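Takeout-like protein 1 (Epiphyas postvittana, PDB 4G0S) probably binds and carries fatty-acid-like or other hydrophobic ligands in an internal tunnel. Local coordinates at the myristic acid site. Residues are numbered along the deposited sequence; one frame, centred on the assembly and turned at random.

The myristic acid site. Residues 56, 63, 116, 118, 121, 123, 186, 189-190, 193-194, 197. With MYR (myristic acid), chain B.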
loop_
_atom_site.group_PDB
_atom_site.type_symbol
_atom_site.label_atom_id
_atom_site.label_comp_id
_atom_site.label_asym_id
_atom_site.label_seq_id
_atom_site.Cartn_x
_atom_site.Cartn_y
_atom_site.Cartn_z
ATOM N N PHE A 56 0.544 -17.047 -9.178
ATOM C CA PHE A 56 -0.560 -16.095 -9.005
ATOM C C PHE A 56 -0.423 -14.807 -9.814
ATOM O O PHE A 56 0.574 -14.136 -9.684
ATOM C CB PHE A 56 -0.669 -15.725 -7.527
ATOM C CG PHE A 56 -1.796 -14.780 -7.211
ATOM C CD1 PHE A 56 -3.076 -15.263 -6.978
ATOM C CD2 PHE A 56 -1.580 -13.391 -7.154
ATOM C CE1 PHE A 56 -4.111 -14.386 -6.688
ATOM C CE2 PHE A 56 -2.623 -12.524 -6.857
ATOM C CZ PHE A 56 -3.883 -13.026 -6.640
ATOM N N LEU A 63 -7.044 -1.012 -5.095
ATOM C CA LEU A 63 -6.966 -0.929 -3.658
ATOM C C LEU A 63 -7.823 0.243 -3.142
ATOM O O LEU A 63 -7.569 1.406 -3.451
ATOM C CB LEU A 63 -5.498 -0.761 -3.248
ATOM C CG LEU A 63 -5.246 -0.303 -1.809
ATOM C CD1 LEU A 63 -5.688 -1.396 -0.845
ATOM C CD2 LEU A 63 -3.773 0.015 -1.593
ATOM N N LEU A 116 -10.484 -9.258 -1.807
ATOM C CA LEU A 116 -9.923 -9.540 -0.470
ATOM C C LEU A 116 -10.365 -8.423 0.394
ATOM O O LEU A 116 -10.319 -7.291 -0.033
ATOM C CB LEU A 116 -8.400 -9.426 -0.439
ATOM C CG LEU A 116 -7.301 -10.399 -0.714
ATOM C CD1 LEU A 116 -6.060 -9.546 -0.608
ATOM C CD2 LEU A 116 -7.320 -11.532 0.323
ATOM N N LEU A 118 -9.289 -6.713 3.970
ATOM C CA LEU A 118 -8.308 -6.652 5.039
ATOM C C LEU A 118 -8.827 -5.860 6.233
ATOM O O LEU A 118 -9.359 -4.770 6.073
ATOM C CB LEU A 118 -7.007 -6.060 4.516
ATOM C CG LEU A 118 -6.416 -6.855 3.349
ATOM C CD1 LEU A 118 -5.145 -6.172 2.876
ATOM C CD2 LEU A 118 -6.159 -8.310 3.764
ATOM N N ILE A 121 -5.171 -3.681 8.835
ATOM C CA ILE A 121 -3.794 -3.909 8.361
ATOM C C ILE A 121 -2.813 -2.846 8.797
ATOM O O ILE A 121 -2.966 -1.655 8.491
ATOM C CB ILE A 121 -3.646 -4.269 6.844
ATOM C CG1 ILE A 121 -2.165 -4.572 6.513
ATOM C CG2 ILE A 121 -4.279 -3.227 5.917
ATOM C CD1 ILE A 121 -1.914 -5.128 5.111
ATOM N N ILE A 123 0.978 -1.178 8.864
ATOM C CA ILE A 123 2.063 -0.991 7.909
ATOM C C ILE A 123 3.143 -0.248 8.629
ATOM O O ILE A 123 2.871 0.679 9.450
ATOM C CB ILE A 123 1.641 -0.144 6.698
ATOM C CG1 ILE A 123 0.305 -0.619 6.097
ATOM C CG2 ILE A 123 2.713 -0.147 5.616
ATOM C CD1 ILE A 123 0.457 -1.795 5.183
ATOM N N SER A 186 -1.787 -14.839 4.600
ATOM C CA SER A 186 -1.358 -13.446 4.489
ATOM C C SER A 186 0.164 -13.322 4.549
ATOM O O SER A 186 0.771 -12.625 3.728
ATOM C CB SER A 186 -2.091 -12.512 5.499
ATOM O OG SER A 186 -1.545 -12.491 6.832
ATOM N N PHE A 189 1.780 -15.032 1.370
ATOM C CA PHE A 189 1.626 -14.482 0.013
ATOM C C PHE A 189 1.432 -12.961 -0.067
ATOM O O PHE A 189 1.426 -12.391 -1.163
ATOM C CB PHE A 189 0.482 -15.203 -0.697
ATOM C CG PHE A 189 0.646 -16.705 -0.714
ATOM C CD1 PHE A 189 1.501 -17.320 -1.645
ATOM C CD2 PHE A 189 -0.018 -17.509 0.224
ATOM C CE1 PHE A 189 1.662 -18.699 -1.642
ATOM C CE2 PHE A 189 0.157 -18.900 0.237
ATOM C CZ PHE A 189 0.989 -19.484 -0.707
ATOM N N GLY A 190 1.278 -12.306 1.085
ATOM C CA GLY A 190 1.002 -10.849 1.112
ATOM C C GLY A 190 2.088 -9.894 0.650
ATOM O O GLY A 190 1.789 -8.765 0.258
ATOM N N VAL A 193 1.713 -8.347 -2.933
ATOM C CA VAL A 193 0.495 -7.533 -2.972
ATOM C C VAL A 193 0.818 -6.209 -2.276
ATOM O O VAL A 193 0.475 -5.160 -2.762
ATOM C CB VAL A 193 -0.701 -8.237 -2.282
ATOM C CG1 VAL A 193 -1.977 -7.424 -2.447
ATOM C CG2 VAL A 193 -0.893 -9.658 -2.839
ATOM N N MET A 194 1.489 -6.298 -1.128
ATOM C CA MET A 194 2.006 -5.146 -0.419
ATOM C C MET A 194 2.964 -4.353 -1.347
ATOM O O MET A 194 2.772 -3.162 -1.588
ATOM C CB MET A 194 2.736 -5.605 0.849
ATOM C CG MET A 194 3.119 -4.470 1.790
ATOM S SD MET A 194 1.648 -3.521 2.231
ATOM C CE MET A 194 2.257 -1.834 2.142
ATOM N N ALA A 197 1.271 -2.161 -3.890
ATOM C CA ALA A 197 0.693 -0.851 -3.476
ATOM C C ALA A 197 1.794 0.101 -3.047
ATOM O O ALA A 197 1.690 1.302 -3.288
ATOM C CB ALA A 197 -0.343 -1.005 -2.364
HETATM C C1 MYR B . -1.907 -2.304 1.566
HETATM O O1 MYR B . -2.651 -2.442 2.557
HETATM O O2 MYR B . -1.532 -1.146 1.250
HETATM C C2 MYR B . -1.435 -3.524 0.759
HETATM C C3 MYR B . -2.217 -4.850 0.906
HETATM C C4 MYR B . -1.585 -5.913 1.811
HETATM C C5 MYR B . -1.618 -7.370 1.301
HETATM C C6 MYR B . -2.739 -8.260 1.863
HETATM C C7 MYR B . -2.279 -9.680 2.147
HETATM C C8 MYR B . -3.392 -10.721 2.130
HETATM C C9 MYR B . -2.985 -11.988 1.368
HETATM C C10 MYR B . -3.266 -11.879 -0.124
HETATM C C11 MYR B . -2.562 -12.954 -0.950
HETATM C C12 MYR B . -3.400 -13.403 -2.133
HETATM C C13 MYR B . -3.437 -14.943 -2.146
HETATM C C14 MYR B . -4.459 -15.513 -3.104
#
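Burial of 507 of the 512 Å² of myristic acid marks this site as an enclosed lipid tunnel, in keeping with the juvenile hormone binding protein family. The acid may have been carried along from the Sf9 expression cells; the structure alone does not show whether it is the natural ligand. One wall is helical, formed by helices 182-189 and 191-211 with Gly190 at their junction, and the other is built from strands 113-118 and 121-133. Met194 shows how the helical wall reaches the acid end. From CB, its CG stands anti to the backbone N (chi1 -170°), and the bend at chi2 (56°) turns SD towards the chain, 3.4 Å from C2 of MYR, the carbon next to the carboxyl group. A second bend, at chi3, carries the methyl CE onward to 4.0 Å from MYR O2. Opposite, Leu118 lays both methyls along the middle of the chain: CD1 lies 3.3 Å from MYR C6, with CD2 reaching from C6 towards C8. Ile121, extended through both torsions, brings its tip CD1 to 3.4 Å from MYR C4. No protein N or O lies within bonding reach of the carboxyl group; Leu63, Ile121, Ile123 and Ala197 surround it with methyl groups, so recognition appears to rest on shape and apolar packing, and such surroundings could favour the neutral acid. Gly190, lacking a side chain, lets the backbone itself approach, its CA 3.6 Å from MYR C7. Val193 packs CG1 against C5, while Phe189 contributes CB rather than its ring, which points away from the chain. The tail methyl C14 of MYR lies above the Phe56 ring plane, just beyond its CD1/CE1 rim, 3.8 Å from CE1.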